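PDB 5LU3: glycoside hydrolase family 12 from Spirochaeta thermophila, which probably acts as a cellulase, this piece being its carbohydrate-binding module, a family 64 domain that carries a bound calcium ion. Local coordinates for residues S11-F25 / Y67-V81. Numbering follows the deposited sequence.
Sequences SYDGAGEYLWKTDDF and YWYIHYKGSLAWSHV
Y67 lays one ring face over the CB of D23, which sits 3.7 Å from the ring centroid and almost on the normal, while its hydroxyl bonds to E5; D23 and D24 bind calcium together with D7. Next, W68 is buried, with F25 covering one face of its indole: the F25 ring stacks on the five-membered ring, with centroids 4.1 Å apart and planes at 19°, and F25 CB lies over the centre of the six-membered ring. W68 NE1 reaches V60 O. Replacing W68 by alanine would remove this stacking surface and is likely to open a gap beside the F25 ring and leave V60 O without its indole donor. From here strand 68-74 runs antiparallel to strand 16-22, paired in register from T22–W68 to G16–G74. On the face bearing K21, Y69 runs against the lysine's aliphatic chain, and one water joins K21 NZ to Y69 OH, which also bonds to D65. I70, on the other face, touches W20 through CG2. H71, its ring swung anti to the backbone N (chi1 -179°), sends NE2 to the anti lone pair of E17 OE2 at 2.7 Å, carboxylate and imidazole nearly coplanar. Y72 carries the aromatic cluster: W20 CH2 lies over its ring, the edge of Y12 meets its face with planes at 79°, and its hydroxyl donates to G14 O at 2.7 Å. Beyond K73, which turns its amine to D41, the type I turn from L76 to S79 returns the chain; S79 O receives G14 N at 2.9 Å. H80 ND1 then bonds D13 OD1 at 2.7 Å, from above the carboxylate plane, and V81 pairs with Y12 in the second sheet. Two strand pairs, one in each sheet, thus enclose an aromatic core; H80, whose NE2 also bonds E82, lies between two carboxylates and is probably protonated, a tendency likely weaker at H71.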
loop_
_atom_site.group_PDB
_atom_site.type_symbol
_atom_site.label_atom_id
_atom_site.label_comp_id
_atom_site.label_asym_id
_atom_site.label_seq_id
_atom_site.Cartn_x
_atom_site.Cartn_y
_atom_site.Cartn_z
ATOM N N SER A 11 -0.059 7.021 4.742
ATOM C CA SER A 11 -0.623 6.057 5.690
ATOM C C SER A 11 -2.071 6.296 5.884
ATOM O O SER A 11 -2.577 7.352 5.574
ATOM C CB SER A 11 0.073 6.080 7.033
ATOM O OG SER A 11 -0.050 7.324 7.636
ATOM N N TYR A 12 -2.750 5.250 6.342
ATOM C CA TYR A 12 -4.161 5.372 6.643
ATOM C C TYR A 12 -4.455 4.582 7.919
ATOM O O TYR A 12 -3.902 3.507 8.128
ATOM C CB TYR A 12 -5.053 4.892 5.489
ATOM C CG TYR A 12 -6.466 5.259 5.708
ATOM C CD1 TYR A 12 -6.931 6.517 5.349
ATOM C CD2 TYR A 12 -7.338 4.382 6.342
ATOM C CE1 TYR A 12 -8.241 6.883 5.588
ATOM C CE2 TYR A 12 -8.627 4.748 6.615
ATOM C CZ TYR A 12 -9.076 6.001 6.227
ATOM O OH TYR A 12 -10.371 6.377 6.478
ATOM N N ASP A 13 -5.372 5.127 8.727
ATOM C CA ASP A 13 -5.829 4.495 9.962
ATOM C C ASP A 13 -7.345 4.416 9.998
ATOM O O ASP A 13 -8.022 5.421 9.754
ATOM C CB ASP A 13 -5.332 5.294 11.156
ATOM C CG ASP A 13 -3.842 5.262 11.293
ATOM O OD1 ASP A 13 -3.326 4.192 11.613
ATOM O OD2 ASP A 13 -3.189 6.302 11.042
ATOM N N GLY A 14 -7.856 3.236 10.354
ATOM C CA GLY A 14 -9.253 3.057 10.651
ATOM C C GLY A 14 -10.010 2.168 9.678
ATOM O O GLY A 14 -9.494 1.644 8.705
ATOM N N ALA A 15 -11.285 2.046 9.983
ATOM C CA ALA A 15 -12.150 1.158 9.266
ATOM C C ALA A 15 -12.617 1.771 7.968
ATOM O O ALA A 15 -12.703 2.978 7.832
ATOM C CB ALA A 15 -13.350 0.816 10.135
ATOM N N GLY A 16 -12.922 0.897 7.028
ATOM C CA GLY A 16 -13.490 1.263 5.752
ATOM C C GLY A 16 -12.824 0.528 4.624
ATOM O O GLY A 16 -11.921 -0.288 4.818
ATOM N N GLU A 17 -13.312 0.813 3.436
ATOM C CA GLU A 17 -12.831 0.171 2.225
ATOM C C GLU A 17 -12.547 1.262 1.223
ATOM O O GLU A 17 -13.429 2.061 0.908
ATOM C CB GLU A 17 -13.909 -0.769 1.674
ATOM C CG GLU A 17 -13.404 -1.671 0.561
ATOM C CD GLU A 17 -14.240 -2.933 0.353
ATOM O OE1 GLU A 17 -15.296 -3.125 1.006
ATOM O OE2 GLU A 17 -13.808 -3.750 -0.466
ATOM N N TYR A 18 -11.304 1.296 0.753
ATOM C CA TYR A 18 -10.775 2.405 -0.020
ATOM C C TYR A 18 -9.965 1.905 -1.193
ATOM O O TYR A 18 -9.337 0.833 -1.140
ATOM C CB TYR A 18 -9.918 3.359 0.841
ATOM C CG TYR A 18 -10.665 3.819 2.060
ATOM C CD1 TYR A 18 -11.734 4.693 1.951
ATOM C CD2 TYR A 18 -10.391 3.282 3.303
ATOM C CE1 TYR A 18 -12.470 5.079 3.080
ATOM C CE2 TYR A 18 -11.125 3.638 4.422
ATOM C CZ TYR A 18 -12.153 4.527 4.313
ATOM O OH TYR A 18 -12.884 4.856 5.439
ATOM N N LEU A 19 -9.958 2.724 -2.239
ATOM C CA LEU A 19 -9.164 2.481 -3.461
ATOM C C LEU A 19 -8.233 3.666 -3.671
ATOM O O LEU A 19 -8.698 4.800 -3.799
ATOM C CB LEU A 19 -10.087 2.327 -4.661
ATOM C CG LEU A 19 -11.112 1.213 -4.561
ATOM C CD1 LEU A 19 -12.032 1.253 -5.768
ATOM C CD2 LEU A 19 -10.426 -0.133 -4.450
ATOM N N TRP A 20 -6.927 3.400 -3.753
ATOM C CA TRP A 20 -5.931 4.457 -3.947
ATOM C C TRP A 20 -5.035 4.061 -5.103
ATOM O O TRP A 20 -4.854 2.883 -5.361
ATOM C CB TRP A 20 -5.051 4.654 -2.733
ATOM C CG TRP A 20 -5.785 5.026 -1.495
ATOM C CD1 TRP A 20 -6.622 6.067 -1.330
ATOM C CD2 TRP A 20 -5.797 4.303 -0.267
ATOM N NE1 TRP A 20 -7.111 6.082 -0.052
ATOM C CE2 TRP A 20 -6.616 5.005 0.624
ATOM C CE3 TRP A 20 -5.155 3.145 0.180
ATOM C CZ2 TRP A 20 -6.834 4.565 1.956
ATOM C CZ3 TRP A 20 -5.357 2.730 1.502
ATOM C CH2 TRP A 20 -6.186 3.446 2.353
ATOM N N LYS A 21 -4.428 5.049 -5.753
ATOM C CA LYS A 21 -3.402 4.756 -6.735
ATOM C C LYS A 21 -2.244 5.707 -6.569
ATOM O O LYS A 21 -2.419 6.818 -6.089
ATOM C CB LYS A 21 -3.950 4.773 -8.167
ATOM C CG LYS A 21 -4.407 6.122 -8.662
ATOM C CD LYS A 21 -4.989 6.063 -10.058
ATOM C CE LYS A 21 -5.453 7.451 -10.480
ATOM N NZ LYS A 21 -6.085 7.435 -11.809
ATOM N N THR A 22 -1.063 5.250 -6.957
ATOM C CA THR A 22 0.125 6.072 -6.918
ATOM C C THR A 22 1.086 5.613 -7.973
ATOM O O THR A 22 1.105 4.447 -8.338
ATOM C CB THR A 22 0.789 6.034 -5.512
ATOM O OG1 THR A 22 1.877 6.943 -5.446
ATOM C CG2 THR A 22 1.264 4.644 -5.130
ATOM N N ASP A 23 1.939 6.521 -8.421
ATOM C CA ASP A 23 3.066 6.132 -9.254
ATOM C C ASP A 23 4.398 6.297 -8.511
ATOM O O ASP A 23 5.438 6.357 -9.168
ATOM C CB ASP A 23 3.063 6.839 -10.610
ATOM C CG ASP A 23 3.311 8.318 -10.519
ATOM O OD1 ASP A 23 3.330 8.854 -9.410
ATOM O OD2 ASP A 23 3.502 8.971 -11.586
ATOM N N ASP A 24 4.367 6.346 -7.164
ATOM C CA ASP A 24 5.541 6.776 -6.382
ATOM C C ASP A 24 6.342 5.616 -5.784
ATOM O O ASP A 24 7.306 5.877 -5.061
ATOM C CB ASP A 24 5.098 7.678 -5.216
ATOM C CG ASP A 24 4.693 9.023 -5.607
ATOM O OD1 ASP A 24 4.961 9.469 -6.731
ATOM O OD2 ASP A 24 4.126 9.747 -4.718
ATOM N N PHE A 25 5.943 4.359 -6.020
ATOM C CA PHE A 25 6.711 3.259 -5.427
ATOM C C PHE A 25 8.135 3.199 -5.964
ATOM O O PHE A 25 8.383 3.475 -7.134
ATOM C CB PHE A 25 6.083 1.886 -5.697
ATOM C CG PHE A 25 4.981 1.479 -4.763
ATOM C CD1 PHE A 25 4.143 2.376 -4.146
ATOM C CD2 PHE A 25 4.809 0.131 -4.482
ATOM C CE1 PHE A 25 3.132 1.946 -3.284
ATOM C CE2 PHE A 25 3.815 -0.313 -3.629
ATOM C CZ PHE A 25 2.960 0.592 -3.047
ATOM N N TYR A 67 1.548 2.457 -12.665
ATOM C CA TYR A 67 0.909 2.774 -11.408
ATOM C C TYR A 67 0.738 1.558 -10.517
ATOM O O TYR A 67 0.792 0.413 -10.939
ATOM C CB TYR A 67 -0.474 3.425 -11.653
ATOM C CG TYR A 67 -0.398 4.922 -11.819
ATOM C CD1 TYR A 67 0.084 5.511 -12.975
ATOM C CD2 TYR A 67 -0.830 5.755 -10.812
ATOM C CE1 TYR A 67 0.153 6.902 -13.085
ATOM C CE2 TYR A 67 -0.765 7.110 -10.896
ATOM C CZ TYR A 67 -0.272 7.690 -12.018
ATOM O OH TYR A 67 -0.205 9.071 -12.073
ATOM N N TRP A 68 0.512 1.865 -9.239
ATOM C CA TRP A 68 0.152 0.875 -8.236
ATOM C C TRP A 68 -1.270 1.176 -7.768
ATOM O O TRP A 68 -1.536 2.269 -7.259
ATOM C CB TRP A 68 1.163 0.879 -7.061
ATOM C CG TRP A 68 2.502 0.336 -7.465
ATOM C CD1 TRP A 68 2.933 -0.933 -7.319
ATOM C CD2 TRP A 68 3.556 1.045 -8.101
ATOM N NE1 TRP A 68 4.203 -1.076 -7.808
ATOM C CE2 TRP A 68 4.605 0.133 -8.314
ATOM C CE3 TRP A 68 3.719 2.360 -8.511
ATOM C CZ2 TRP A 68 5.811 0.509 -8.922
ATOM C CZ3 TRP A 68 4.916 2.726 -9.115
ATOM C CH2 TRP A 68 5.936 1.804 -9.310
ATOM N N TYR A 69 -2.155 0.195 -7.953
ATOM C CA TYR A 69 -3.575 0.282 -7.620
ATOM C C TYR A 69 -3.832 -0.531 -6.364
ATOM O O TYR A 69 -3.628 -1.746 -6.350
ATOM C CB TYR A 69 -4.401 -0.269 -8.798
ATOM C CG TYR A 69 -4.293 0.612 -10.018
ATOM C CD1 TYR A 69 -5.170 1.678 -10.217
ATOM C CD2 TYR A 69 -3.321 0.397 -10.980
ATOM C CE1 TYR A 69 -5.053 2.504 -11.305
ATOM C CE2 TYR A 69 -3.187 1.260 -12.080
ATOM C CZ TYR A 69 -4.080 2.297 -12.250
ATOM O OH TYR A 69 -3.999 3.165 -13.337
ATOM N N ILE A 70 -4.237 0.173 -5.309
ATOM C CA ILE A 70 -4.310 -0.377 -3.951
ATOM C C ILE A 70 -5.752 -0.450 -3.497
ATOM O O ILE A 70 -6.476 0.544 -3.568
ATOM C CB ILE A 70 -3.526 0.539 -2.999
ATOM C CG1 ILE A 70 -2.081 0.732 -3.473
ATOM C CG2 ILE A 70 -3.577 -0.008 -1.580
ATOM C CD1 ILE A 70 -1.584 2.127 -3.314
ATOM N N HIS A 71 -6.132 -1.629 -3.009
ATOM C CA HIS A 71 -7.435 -1.846 -2.405
ATOM C C HIS A 71 -7.228 -2.210 -0.947
ATOM O O HIS A 71 -6.565 -3.188 -0.635
ATOM C CB HIS A 71 -8.115 -2.981 -3.150
ATOM C CG HIS A 71 -9.487 -3.314 -2.677
ATOM N ND1 HIS A 71 -10.152 -4.407 -3.166
ATOM C CD2 HIS A 71 -10.306 -2.770 -1.737
ATOM C CE1 HIS A 71 -11.337 -4.508 -2.592
ATOM N NE2 HIS A 71 -11.452 -3.532 -1.713
ATOM N N TYR A 72 -7.765 -1.360 -0.071
ATOM C CA TYR A 72 -7.669 -1.493 1.389
ATOM C C TYR A 72 -9.039 -1.805 1.960
ATOM O O TYR A 72 -10.036 -1.174 1.577
ATOM C CB TYR A 72 -7.215 -0.158 1.953
ATOM C CG TYR A 72 -7.222 0.070 3.454
ATOM C CD1 TYR A 72 -8.412 0.296 4.158
ATOM C CD2 TYR A 72 -6.029 0.123 4.171
ATOM C CE1 TYR A 72 -8.394 0.592 5.510
ATOM C CE2 TYR A 72 -6.009 0.404 5.546
ATOM C CZ TYR A 72 -7.200 0.640 6.205
ATOM O OH TYR A 72 -7.157 0.962 7.530
ATOM N N LYS A 73 -9.088 -2.724 2.921
ATOM C CA LYS A 73 -10.301 -2.895 3.726
ATOM C C LYS A 73 -9.865 -3.228 5.157
ATOM O O LYS A 73 -9.033 -4.132 5.377
ATOM C CB LYS A 73 -11.222 -3.983 3.164
ATOM C CG LYS A 73 -12.531 -4.098 3.938
ATOM C CD LYS A 73 -13.395 -5.248 3.446
ATOM C CE LYS A 73 -14.724 -5.303 4.178
ATOM N NZ LYS A 73 -14.559 -5.583 5.631
ATOM N N GLY A 74 -10.438 -2.487 6.104
ATOM C CA GLY A 74 -10.264 -2.762 7.520
ATOM C C GLY A 74 -11.566 -2.560 8.241
ATOM O O GLY A 74 -12.432 -1.805 7.795
ATOM N N SER A 75 -11.706 -3.270 9.356
ATOM C CA SER A 75 -12.921 -3.225 10.150
ATOM C C SER A 75 -12.748 -2.649 11.561
ATOM O O SER A 75 -13.706 -2.650 12.334
ATOM C CB SER A 75 -13.506 -4.631 10.224
ATOM O OG SER A 75 -13.952 -5.052 8.962
ATOM N N LEU A 76 -11.541 -2.210 11.902
ATOM C CA LEU A 76 -11.217 -1.759 13.262
ATOM C C LEU A 76 -10.649 -0.376 13.261
ATOM O O LEU A 76 -10.032 0.034 12.280
ATOM C CB LEU A 76 -10.157 -2.677 13.858
ATOM C CG LEU A 76 -10.594 -4.105 14.111
ATOM C CD1 LEU A 76 -9.406 -4.966 14.490
ATOM C CD2 LEU A 76 -11.633 -4.141 15.221
ATOM N N ALA A 77 -10.793 0.333 14.392
ATOM C CA ALA A 77 -10.232 1.685 14.481
ATOM C C ALA A 77 -8.708 1.669 14.328
ATOM O O ALA A 77 -8.126 2.622 13.856
ATOM C CB ALA A 77 -10.618 2.334 15.808
ATOM N N TRP A 78 -8.096 0.558 14.688
ATOM C CA TRP A 78 -6.653 0.421 14.608
ATOM C C TRP A 78 -6.185 -0.362 13.374
ATOM O O TRP A 78 -5.007 -0.702 13.239
ATOM C CB TRP A 78 -6.082 -0.170 15.881
ATOM C CG TRP A 78 -6.724 -1.419 16.358
ATOM C CD1 TRP A 78 -6.297 -2.678 16.156
ATOM C CD2 TRP A 78 -7.885 -1.515 17.191
ATOM N NE1 TRP A 78 -7.135 -3.579 16.784
ATOM C CE2 TRP A 78 -8.122 -2.883 17.422
ATOM C CE3 TRP A 78 -8.768 -0.573 17.724
ATOM C CZ2 TRP A 78 -9.193 -3.338 18.184
ATOM C CZ3 TRP A 78 -9.831 -1.018 18.501
ATOM C CH2 TRP A 78 -10.039 -2.397 18.720
ATOM N N SER A 79 -7.093 -0.628 12.446
ATOM C CA SER A 79 -6.650 -1.061 11.134
ATOM C C SER A 79 -5.680 -0.002 10.563
ATOM O O SER A 79 -5.884 1.193 10.738
ATOM C CB SER A 79 -7.855 -1.196 10.214
ATOM O OG SER A 79 -8.709 -2.265 10.572
ATOM N N HIS A 80 -4.627 -0.432 9.874
ATOM C CA HIS A 80 -3.576 0.483 9.472
ATOM C C HIS A 80 -2.822 -0.008 8.238
ATOM O O HIS A 80 -2.514 -1.188 8.133
ATOM C CB HIS A 80 -2.585 0.611 10.635
ATOM C CG HIS A 80 -1.391 1.446 10.330
ATOM N ND1 HIS A 80 -1.403 2.819 10.394
ATOM C CD2 HIS A 80 -0.143 1.097 9.955
ATOM C CE1 HIS A 80 -0.204 3.279 10.099
ATOM N NE2 HIS A 80 0.581 2.254 9.842
ATOM N N VAL A 81 -2.449 0.943 7.377
ATOM C CA VAL A 81 -1.437 0.712 6.351
ATOM C C VAL A 81 -0.473 1.892 6.369
ATOM O O VAL A 81 -0.840 3.028 6.671
ATOM C CB VAL A 81 -2.057 0.540 4.940
ATOM C CG1 VAL A 81 -2.747 1.797 4.420
ATOM C CG2 VAL A 81 -1.014 0.051 3.941
HETATM O O HOH W 1 -4.625 2.606 13.129
HETATM O O HOH W 2 -4.161 6.044 -13.558
#